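Local coordinates for protein phosphatase (Thermotoga maritima, PDB 1NF2) that probably acts as a magnesium-dependent phosphatase of the haloacid dehalogenase-like hydrolase family, with a distinctive substrate-binding domain beside its catalytic core, at residues Q103-D107 / D108-S112; P154-L157 / D158-E162; E162-S165 / E166-D170; K176-P179 / T180-E183. All coordinates share one frame; numbering follows the deposited sequence.

Contact 1 (Q103-D107 / D108-S112); sequences QAYID and DVLYS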
loop_
_atom_site.group_PDB
_atom_site.type_symbol
_atom_site.label_atom_id
_atom_site.label_comp_id
_atom_site.label_asym_id
_atom_site.label_seq_id
_atom_site.Cartn_x
_atom_site.Cartn_y
_atom_site.Cartn_z
ATOM N N GLN A 103 -16.730 -1.383 6.943
ATOM C CA GLN A 103 -16.011 -2.642 6.859
ATOM C C GLN A 103 -14.699 -2.469 7.618
ATOM O O GLN A 103 -14.261 -1.345 7.860
ATOM C CB GLN A 103 -15.750 -2.978 5.395
ATOM C CG GLN A 103 -15.218 -1.805 4.589
ATOM C CD GLN A 103 -15.114 -2.118 3.109
ATOM O OE1 GLN A 103 -16.102 -2.488 2.473
ATOM N NE2 GLN A 103 -13.915 -1.967 2.552
ATOM N N ALA A 104 -14.071 -3.574 7.997
ATOM C CA ALA A 104 -12.821 -3.485 8.739
ATOM C C ALA A 104 -11.757 -4.453 8.234
ATOM O O ALA A 104 -12.064 -5.572 7.828
ATOM C CB ALA A 104 -13.085 -3.742 10.226
ATOM N N TYR A 105 -10.506 -4.004 8.267
ATOM C CA TYR A 105 -9.370 -4.820 7.857
ATOM C C TYR A 105 -8.725 -5.356 9.124
ATOM O O TYR A 105 -8.032 -4.627 9.832
ATOM C CB TYR A 105 -8.373 -3.972 7.073
ATOM C CG TYR A 105 -8.817 -3.671 5.660
ATOM C CD1 TYR A 105 -8.542 -4.560 4.624
ATOM C CD2 TYR A 105 -9.507 -2.500 5.356
ATOM C CE1 TYR A 105 -8.937 -4.289 3.318
ATOM C CE2 TYR A 105 -9.908 -2.218 4.051
ATOM C CZ TYR A 105 -9.616 -3.119 3.038
ATOM O OH TYR A 105 -9.990 -2.852 1.741
ATOM N N ILE A 106 -8.949 -6.637 9.404
ATOM C CA ILE A 106 -8.421 -7.251 10.615
ATOM C C ILE A 106 -7.530 -8.453 10.342
ATOM O O ILE A 106 -7.986 -9.472 9.826
ATOM C CB ILE A 106 -9.579 -7.700 11.525
ATOM C CG1 ILE A 106 -10.426 -6.482 11.903
ATOM C CG2 ILE A 106 -9.039 -8.423 12.750
ATOM C CD1 ILE A 106 -11.735 -6.843 12.548
ATOM N N ASP A 107 -6.260 -8.336 10.713
ATOM C CA ASP A 107 -5.306 -9.416 10.508
ATOM C C ASP A 107 -5.283 -9.886 9.063
ATOM O O ASP A 107 -5.256 -11.084 8.785
ATOM C CB ASP A 107 -5.627 -10.586 11.432
ATOM C CG ASP A 107 -4.669 -10.672 12.595
ATOM O OD1 ASP A 107 -3.496 -11.034 12.359
ATOM O OD2 ASP A 107 -5.080 -10.366 13.737
ATOM N N ASP A 108 -5.323 -8.922 8.151
ATOM C CA ASP A 108 -5.269 -9.193 6.721
ATOM C C ASP A 108 -6.501 -9.862 6.120
ATOM O O ASP A 108 -6.392 -10.641 5.174
ATOM C CB ASP A 108 -4.015 -10.015 6.408
ATOM C CG ASP A 108 -3.348 -9.583 5.123
ATOM O OD1 ASP A 108 -3.449 -8.386 4.777
ATOM O OD2 ASP A 108 -2.710 -10.433 4.469
ATOM N N VAL A 109 -7.671 -9.549 6.672
ATOM C CA VAL A 109 -8.938 -10.084 6.168
ATOM C C VAL A 109 -9.962 -8.948 6.169
ATOM O O VAL A 109 -10.091 -8.224 7.155
ATOM C CB VAL A 109 -9.471 -11.245 7.047
ATOM C CG1 VAL A 109 -10.798 -11.762 6.486
ATOM C CG2 VAL A 109 -8.453 -12.376 7.093
ATOM N N LEU A 110 -10.671 -8.778 5.059
ATOM C CA LEU A 110 -11.668 -7.718 4.964
ATOM C C LEU A 110 -12.998 -8.254 5.472
ATOM O O LEU A 110 -13.475 -9.290 5.001
ATOM C CB LEU A 110 -11.843 -7.254 3.513
ATOM C CG LEU A 110 -12.220 -5.789 3.253
ATOM C CD1 LEU A 110 -12.726 -5.657 1.827
ATOM C CD2 LEU A 110 -13.278 -5.317 4.225
ATOM N N TYR A 111 -13.581 -7.552 6.441
ATOM C CA TYR A 111 -14.870 -7.935 7.013
ATOM C C TYR A 111 -15.877 -6.820 6.757
ATOM O O TYR A 111 -15.511 -5.649 6.673
ATOM C CB TYR A 111 -14.758 -8.135 8.528
ATOM C CG TYR A 111 -13.949 -9.329 8.971
ATOM C CD1 TYR A 111 -14.553 -10.562 9.198
ATOM C CD2 TYR A 111 -12.576 -9.218 9.192
ATOM C CE1 TYR A 111 -13.811 -11.655 9.642
ATOM C CE2 TYR A 111 -11.825 -10.301 9.633
ATOM C CZ TYR A 111 -12.446 -11.513 9.857
ATOM O OH TYR A 111 -11.699 -12.582 10.301
ATOM N N SER A 112 -17.145 -7.195 6.632
ATOM C CA SER A 112 -18.225 -6.236 6.430
ATOM C C SER A 112 -19.367 -6.671 7.336
ATOM O O SER A 112 -19.655 -7.862 7.457
ATOM C CB SER A 112 -18.697 -6.227 4.976
ATOM O OG SER A 112 -19.650 -5.198 4.775
HETATM O O HOH W 1 -9.014 -11.934 10.691
#

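Contact 2 (P154-L157 / D158-E162); sequences PERL and DELKE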
loop_
_atom_site.group_PDB
_atom_site.type_symbol
_atom_site.label_atom_id
_atom_site.label_comp_id
_atom_site.label_asym_id
_atom_site.label_seq_id
_atom_site.Cartn_x
_atom_site.Cartn_y
_atom_site.Cartn_z
ATOM N N PRO A 154 -21.309 9.810 -2.732
ATOM C CA PRO A 154 -20.311 10.873 -2.585
ATOM C C PRO A 154 -20.858 11.995 -1.715
ATOM O O PRO A 154 -20.109 12.718 -1.059
ATOM C CB PRO A 154 -20.066 11.314 -4.024
ATOM C CG PRO A 154 -20.274 10.043 -4.792
ATOM C CD PRO A 154 -21.531 9.494 -4.153
ATOM N N GLU A 155 -22.181 12.114 -1.715
ATOM C CA GLU A 155 -22.880 13.134 -0.946
ATOM C C GLU A 155 -22.728 12.936 0.561
ATOM O O GLU A 155 -22.035 13.704 1.234
ATOM C CB GLU A 155 -24.365 13.119 -1.318
ATOM C CG GLU A 155 -25.216 14.114 -0.550
ATOM C CD GLU A 155 -24.764 15.545 -0.752
ATOM O OE1 GLU A 155 -25.429 16.457 -0.220
ATOM O OE2 GLU A 155 -23.744 15.761 -1.441
ATOM N N ARG A 156 -23.380 11.901 1.079
ATOM C CA ARG A 156 -23.344 11.600 2.500
ATOM C C ARG A 156 -21.934 11.289 2.997
ATOM O O ARG A 156 -21.610 11.545 4.159
ATOM C CB ARG A 156 -24.281 10.427 2.809
ATOM C CG ARG A 156 -24.817 10.429 4.238
ATOM C CD ARG A 156 -26.039 9.529 4.372
ATOM N NE ARG A 156 -25.703 8.190 4.841
ATOM C CZ ARG A 156 -25.408 7.894 6.103
ATOM N NH1 ARG A 156 -25.406 8.848 7.026
ATOM N NH2 ARG A 156 -25.117 6.647 6.444
ATOM N N LEU A 157 -21.094 10.749 2.118
ATOM C CA LEU A 157 -19.728 10.414 2.497
ATOM C C LEU A 157 -18.920 11.686 2.749
ATOM O O LEU A 157 -18.039 11.708 3.607
ATOM C CB LEU A 157 -19.056 9.573 1.408
ATOM C CG LEU A 157 -17.922 8.659 1.878
ATOM C CD1 LEU A 157 -18.486 7.617 2.841
ATOM C CD2 LEU A 157 -17.272 7.973 0.686
ATOM N N ASP A 158 -19.217 12.742 1.997
ATOM C CA ASP A 158 -18.519 14.014 2.175
ATOM C C ASP A 158 -18.880 14.593 3.539
ATOM O O ASP A 158 -18.090 15.314 4.150
ATOM C CB ASP A 158 -18.915 15.013 1.085
ATOM C CG ASP A 158 -18.100 14.854 -0.183
ATOM O OD1 ASP A 158 -18.360 15.601 -1.150
ATOM O OD2 ASP A 158 -17.199 13.989 -0.214
ATOM N N GLU A 159 -20.086 14.278 4.002
ATOM C CA GLU A 159 -20.553 14.760 5.293
ATOM C C GLU A 159 -19.932 13.915 6.401
ATOM O O GLU A 159 -19.441 14.445 7.396
ATOM C CB GLU A 159 -22.083 14.690 5.358
ATOM C CG GLU A 159 -22.771 15.531 4.287
ATOM C CD GLU A 159 -24.285 15.397 4.297
ATOM O OE1 GLU A 159 -24.940 16.033 3.446
ATOM O OE2 GLU A 159 -24.824 14.661 5.149
ATOM N N LEU A 160 -19.946 12.599 6.220
ATOM C CA LEU A 160 -19.366 11.706 7.208
ATOM C C LEU A 160 -17.892 12.039 7.397
ATOM O O LEU A 160 -17.391 12.067 8.519
ATOM C CB LEU A 160 -19.533 10.256 6.769
ATOM C CG LEU A 160 -20.982 9.776 6.749
ATOM C CD1 LEU A 160 -21.038 8.328 6.301
ATOM C CD2 LEU A 160 -21.585 9.928 8.142
ATOM N N LYS A 161 -17.208 12.304 6.291
ATOM C CA LYS A 161 -15.794 12.659 6.321
ATOM C C LYS A 161 -15.609 13.849 7.260
ATOM O O LYS A 161 -14.764 13.834 8.154
ATOM C CB LYS A 161 -15.338 13.033 4.911
ATOM C CG LYS A 161 -13.840 13.058 4.700
ATOM C CD LYS A 161 -13.196 14.333 5.189
ATOM C CE LYS A 161 -11.702 14.311 4.892
ATOM N NZ LYS A 161 -11.039 15.609 5.189
ATOM N N GLU A 162 -16.425 14.873 7.044
ATOM C CA GLU A 162 -16.386 16.101 7.830
ATOM C C GLU A 162 -16.461 15.879 9.344
ATOM O O GLU A 162 -15.597 16.340 10.089
ATOM C CB GLU A 162 -17.532 17.016 7.393
ATOM C CG GLU A 162 -17.507 18.400 8.013
ATOM C CD GLU A 162 -18.757 19.205 7.692
ATOM O OE1 GLU A 162 -19.849 18.854 8.203
ATOM O OE2 GLU A 162 -18.642 20.189 6.927
HETATM O O HOH W 2 -21.319 17.075 -0.866
#

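Contact 3 (E162-S165 / E166-D170); sequences EILS and ERFKD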
loop_
_atom_site.group_PDB
_atom_site.type_symbol
_atom_site.label_atom_id
_atom_site.label_comp_id
_atom_site.label_asym_id
_atom_site.label_seq_id
_atom_site.Cartn_x
_atom_site.Cartn_y
_atom_site.Cartn_z
ATOM N N GLU A 162 -16.425 14.873 7.044
ATOM C CA GLU A 162 -16.386 16.101 7.830
ATOM C C GLU A 162 -16.461 15.879 9.344
ATOM O O GLU A 162 -15.597 16.340 10.089
ATOM C CB GLU A 162 -17.532 17.016 7.393
ATOM C CG GLU A 162 -17.507 18.400 8.013
ATOM C CD GLU A 162 -18.757 19.205 7.692
ATOM O OE1 GLU A 162 -19.849 18.854 8.203
ATOM O OE2 GLU A 162 -18.642 20.189 6.927
ATOM N N ILE A 163 -17.486 15.172 9.800
ATOM C CA ILE A 163 -17.642 14.946 11.230
ATOM C C ILE A 163 -16.625 13.979 11.845
ATOM O O ILE A 163 -16.228 14.148 12.998
ATOM C CB ILE A 163 -19.076 14.460 11.575
ATOM C CG1 ILE A 163 -19.078 12.956 11.821
ATOM C CG2 ILE A 163 -20.028 14.803 10.440
ATOM C CD1 ILE A 163 -20.260 12.481 12.620
ATOM N N LEU A 164 -16.205 12.964 11.092
ATOM C CA LEU A 164 -15.240 12.012 11.623
ATOM C C LEU A 164 -13.849 12.625 11.707
ATOM O O LEU A 164 -13.073 12.298 12.605
ATOM C CB LEU A 164 -15.226 10.727 10.784
ATOM C CG LEU A 164 -16.466 9.856 11.019
ATOM C CD1 LEU A 164 -16.492 8.686 10.059
ATOM C CD2 LEU A 164 -16.466 9.371 12.463
ATOM N N SER A 165 -13.540 13.532 10.789
ATOM C CA SER A 165 -12.240 14.189 10.805
ATOM C C SER A 165 -12.168 15.147 11.999
ATOM O O SER A 165 -11.216 15.114 12.776
ATOM C CB SER A 165 -12.018 14.961 9.502
ATOM O OG SER A 165 -10.734 15.564 9.489
ATOM N N GLU A 166 -13.183 15.999 12.138
ATOM C CA GLU A 166 -13.246 16.959 13.242
ATOM C C GLU A 166 -13.144 16.253 14.587
ATOM O O GLU A 166 -12.471 16.721 15.499
ATOM C CB GLU A 166 -14.569 17.724 13.202
ATOM C CG GLU A 166 -14.710 18.685 12.049
ATOM C CD GLU A 166 -13.806 19.889 12.188
ATOM O OE1 GLU A 166 -12.570 19.720 12.145
ATOM O OE2 GLU A 166 -14.334 21.008 12.346
ATOM N N ARG A 167 -13.822 15.116 14.690
ATOM C CA ARG A 167 -13.856 14.347 15.925
ATOM C C ARG A 167 -12.640 13.468 16.205
ATOM O O ARG A 167 -12.246 13.311 17.362
ATOM C CB ARG A 167 -15.117 13.478 15.942
ATOM C CG ARG A 167 -15.256 12.586 17.166
ATOM C CD ARG A 167 -15.444 13.390 18.456
ATOM N NE ARG A 167 -15.611 12.495 19.597
ATOM C CZ ARG A 167 -14.641 11.738 20.105
ATOM N NH1 ARG A 167 -13.418 11.778 19.580
ATOM N NH2 ARG A 167 -14.901 10.907 21.111
ATOM N N PHE A 168 -12.039 12.899 15.165
ATOM C CA PHE A 168 -10.902 12.008 15.370
ATOM C C PHE A 168 -9.578 12.378 14.705
ATOM O O PHE A 168 -8.612 11.625 14.784
ATOM C CB PHE A 168 -11.305 10.601 14.955
ATOM C CG PHE A 168 -12.443 10.046 15.755
ATOM C CD1 PHE A 168 -12.283 9.768 17.107
ATOM C CD2 PHE A 168 -13.664 9.764 15.152
ATOM C CE1 PHE A 168 -13.330 9.207 17.847
ATOM C CE2 PHE A 168 -14.710 9.206 15.884
ATOM C CZ PHE A 168 -14.541 8.925 17.233
ATOM N N LYS A 169 -9.532 13.542 14.071
ATOM C CA LYS A 169 -8.327 14.024 13.400
ATOM C C LYS A 169 -7.070 13.866 14.261
ATOM O O LYS A 169 -5.980 13.612 13.742
ATOM C CB LYS A 169 -8.518 15.501 13.043
ATOM C CG LYS A 169 -7.440 16.115 12.171
ATOM C CD LYS A 169 -7.722 17.599 11.942
ATOM C CE LYS A 169 -9.107 17.818 11.341
ATOM N NZ LYS A 169 -9.443 19.262 11.193
ATOM N N ASP A 170 -7.236 14.012 15.574
ATOM C CA ASP A 170 -6.137 13.928 16.541
ATOM C C ASP A 170 -5.482 12.568 16.775
ATOM O O ASP A 170 -4.308 12.496 17.127
ATOM C CB ASP A 170 -6.603 14.455 17.903
ATOM C CG ASP A 170 -6.753 15.960 17.931
ATOM O OD1 ASP A 170 -7.161 16.494 18.984
ATOM O OD2 ASP A 170 -6.459 16.611 16.904
#

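Contact 4 (K176-P179 / T180-E183); sequences KSFP and TYLE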
loop_
_atom_site.group_PDB
_atom_site.type_symbol
_atom_site.label_atom_id
_atom_site.label_comp_id
_atom_site.label_asym_id
_atom_site.label_seq_id
_atom_site.Cartn_x
_atom_site.Cartn_y
_atom_site.Cartn_z
ATOM N N LYS A 176 -10.818 10.561 1.941
ATOM C CA LYS A 176 -11.567 9.928 0.868
ATOM C C LYS A 176 -10.538 9.319 -0.075
ATOM O O LYS A 176 -9.588 9.995 -0.476
ATOM C CB LYS A 176 -12.395 10.969 0.113
ATOM C CG LYS A 176 -13.485 11.639 0.933
ATOM C CD LYS A 176 -14.722 10.767 1.046
ATOM C CE LYS A 176 -15.352 10.517 -0.321
ATOM N NZ LYS A 176 -15.686 11.780 -1.036
ATOM N N SER A 177 -10.705 8.045 -0.410
ATOM C CA SER A 177 -9.773 7.398 -1.328
ATOM C C SER A 177 -10.355 7.596 -2.719
ATOM O O SER A 177 -9.629 7.698 -3.709
ATOM C CB SER A 177 -9.644 5.906 -1.014
ATOM O OG SER A 177 -10.877 5.234 -1.189
ATOM N N PHE A 178 -11.683 7.662 -2.762
ATOM C CA PHE A 178 -12.441 7.870 -3.987
ATOM C C PHE A 178 -13.817 8.412 -3.609
ATOM O O PHE A 178 -14.213 8.360 -2.447
ATOM C CB PHE A 178 -12.568 6.558 -4.771
ATOM C CG PHE A 178 -11.291 6.132 -5.443
ATOM C CD1 PHE A 178 -10.634 6.994 -6.320
ATOM C CD2 PHE A 178 -10.731 4.885 -5.186
ATOM C CE1 PHE A 178 -9.435 6.622 -6.928
ATOM C CE2 PHE A 178 -9.532 4.504 -5.790
ATOM C CZ PHE A 178 -8.884 5.376 -6.663
ATOM N N PRO A 179 -14.559 8.949 -4.587
ATOM C CA PRO A 179 -15.894 9.511 -4.360
ATOM C C PRO A 179 -16.803 8.727 -3.417
ATOM O O PRO A 179 -17.578 9.314 -2.664
ATOM C CB PRO A 179 -16.465 9.601 -5.770
ATOM C CG PRO A 179 -15.260 9.973 -6.566
ATOM C CD PRO A 179 -14.194 9.041 -6.012
ATOM N N THR A 180 -16.712 7.405 -3.449
ATOM C CA THR A 180 -17.565 6.594 -2.596
ATOM C C THR A 180 -16.833 5.808 -1.513
ATOM O O THR A 180 -17.433 4.958 -0.860
ATOM C CB THR A 180 -18.394 5.606 -3.435
ATOM O OG1 THR A 180 -17.515 4.806 -4.237
ATOM C CG2 THR A 180 -19.361 6.360 -4.340
ATOM N N TYR A 181 -15.547 6.085 -1.309
ATOM C CA TYR A 181 -14.783 5.371 -0.283
ATOM C C TYR A 181 -14.099 6.314 0.706
ATOM O O TYR A 181 -13.312 7.180 0.318
ATOM C CB TYR A 181 -13.731 4.452 -0.922
ATOM C CG TYR A 181 -14.279 3.482 -1.947
ATOM C CD1 TYR A 181 -15.514 2.860 -1.760
ATOM C CD2 TYR A 181 -13.559 3.180 -3.103
ATOM C CE1 TYR A 181 -16.022 1.964 -2.700
ATOM C CE2 TYR A 181 -14.056 2.279 -4.050
ATOM C CZ TYR A 181 -15.288 1.676 -3.839
ATOM O OH TYR A 181 -15.782 0.781 -4.759
ATOM N N LEU A 182 -14.410 6.129 1.986
ATOM C CA LEU A 182 -13.840 6.942 3.063
ATOM C C LEU A 182 -12.976 5.999 3.889
ATOM O O LEU A 182 -13.447 4.948 4.334
ATOM C CB LEU A 182 -14.956 7.502 3.951
ATOM C CG LEU A 182 -14.782 8.867 4.625
ATOM C CD1 LEU A 182 -15.801 8.978 5.751
ATOM C CD2 LEU A 182 -13.376 9.043 5.167
ATOM N N GLU A 183 -11.720 6.372 4.099
ATOM C CA GLU A 183 -10.809 5.524 4.858
ATOM C C GLU A 183 -10.328 6.143 6.157
ATOM O O GLU A 183 -10.116 7.348 6.237
ATOM C CB GLU A 183 -9.575 5.183 4.018
ATOM C CG GLU A 183 -9.841 4.357 2.777
ATOM C CD GLU A 183 -8.548 3.923 2.088
ATOM O OE1 GLU A 183 -7.730 3.223 2.725
ATOM O OE2 GLU A 183 -8.347 4.287 0.913
#

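Contact 1 (Q103-D107 / D108-S112)
L110 lays its CG over one face of the Y105 ring, 4.0 Å from the ring centroid, in a CH-pi contact. The branch CD2 of the same leucine reaches CB of Q103 at 3.6 Å, so L110 touches both residues of the facing strand on this side of the sheet. A104 and Y111 put their side chains on the other side. There I106 CB lies 3.9 Å from Y111 CE2, approaching the ring obliquely. The phenol ring sits beside I106 because its CG is anti to the carbonyl carbon (chi1 -69°). A water lies in the plane of this ring and joins Y111 OH to I106 O.

The backbone sets these pairs. A104 and Y111 form an antiparallel hydrogen-bonded pair, with Y111 N bonded to A104 O at 2.9 Å. I106 N donates to V109 O at 3.0 Å, and the return bond is weak. D107 and D108 make the turn of this beta hairpin.

D108 OD1 accepts from L45 N and Y65 OH, which tie the turn to the neighbouring domain. Y105 OH bonds Y122 OH of helix 117-125, while V140 of helix 136-143 packs on A104 and I106. Strands 147-151 and 130-132 flank the hairpin.

Contact 2 (P154-L157 / D158-E162)
The first turns of helix 154-168 carry this contact, in which P154 and D158, R156 and L160, and L157 and K161 meet at i to i+4 spacing. The helix packs on the sheet of the probable substrate-binding domain. L160 N donates to R156 O at 2.9 Å with an N-H...O angle of 163°. K161 N reaches L157 O at the same length. The opening turn is less regular: D158 N comes to P154 O from above the carbonyl plane, and the bond from E159 N to E155 O is weak.

L157 and L160 turn to the buried side. Both pack on L150 and L182 of the sheet, though their own CD1 atoms are 4.4 Å apart. R156 runs past L160, whose CD1 lies 4.3 Å above one face of the guanidinium, toward its rim. The arginine bends at chi3 (95°), and its NE forms a salt bridge with D152, just before the helix. D158 OD2 has its charged partner in K176 of strand 172-178.

On the solvent side the acids crowd. E155 OE1 and E159 OE1 are 3.7 Å apart with their carboxylate planes turned 65° from each other, and this probably costs some repulsion. A water donates to E155 OE2 at 2.8 Å and, weakly, to D158 OD1 at 3.3 Å.

Contact 3 (E162-S165 / E166-D170)
L164 and F168 hold the same first torsion: CG is anti to the carbonyl carbon in both, with chi1 -74° in the leucine and -61° in the phenylalanine. One turn apart, their side chains therefore lean to one side of the helix and cross obliquely. L164 CD2 meets the edge of the F168 ring in its plane, 3.8 Å from CE2. R167 covers one face of that ring. Its CG stands 3.6 Å above the plane, over the ring centre. The arginine then bends at chi2 (66°), which brings its guanidinium back past the ring, with F168 CZ 3.9 Å above one guanidinium face.

These residues belong to the last turns of helix 154-168. Backbone bonds keep the i to i+4 pattern: E166 N to E162 O is 3.2 Å and nearly straight, and F168 N to L164 O is 2.8 Å. Helix 85-95 lies alongside, where Y94 meets F168 edge-to-face and also touches L164 and R167. A serine in place of F168 would probably leave Y94 without its aromatic partner and take away the ring that R167 CG packs on.

S165 OG lies 3.3 Å from K169 CE, though the model is strained between these two residues. The lysine passes this hydroxyl and reaches E166, where NZ and OE1 form a weak salt bridge of 3.3 Å.

Contact 4 (K176-P179 / T180-E183)
Y181 CD2 lies at the edge of the F178 ring, in its plane, 3.9 Å from F178 CB, which approaches the tyrosine ring obliquely. The Y181 ring has T180 OG1 over one face, 3.6 Å above the plane and offset toward the rim. S177 OG lies at its edge, in plane, and comes within 3.0 Å of Y181 CB. The serine hydroxyl sits between its own N and carbonyl carbon (chi1 63°), which points it at Y181 and gives a weak bond to Y181 O. S177 N makes the stronger bond to that oxygen, 2.8 Å.

S177 and F178 together face Y181, a classic beta bulge. A type I turn from F178 to Y181 closes the hairpin, with Y181 N donating to F178 O at 2.9 Å. E183 CG passes S177 CB at 4.1 Å, and its OE1 forms a salt bridge with K147. A leucine in place of E183 would probably leave the K147 charge without this mate.

Past the bulge, K176 CD crosses L182 CG at 4.1 Å on the side covered by helix 154-168. Y122 of helix 117-125 meets Y181 edge-to-face, and strand 147-151 runs beside strand 181-186.

Overall arrangement
The contacts follow one another along the chain in numerical order. Contacts 1 and 4 are two hairpins of one six-stranded sheet, with centres about 17 Å apart; strand 147-151 lies between them. Contacts 2 and 3 are successive parts of helix 154-168, share E162 and have centres about 12 Å apart. The helix leads into strand 172-178. Contact 2 touches contact 4 directly, about 9 Å centre to centre, where L157 packs against T180 and Y181. Contact 3 lies farther along the helix. The turn of contact 1 meets the magnesium-bearing domain, and in contact 4 the F178 side chain is about 10 Å from the metal, consistent with a substrate-binding domain facing the active site.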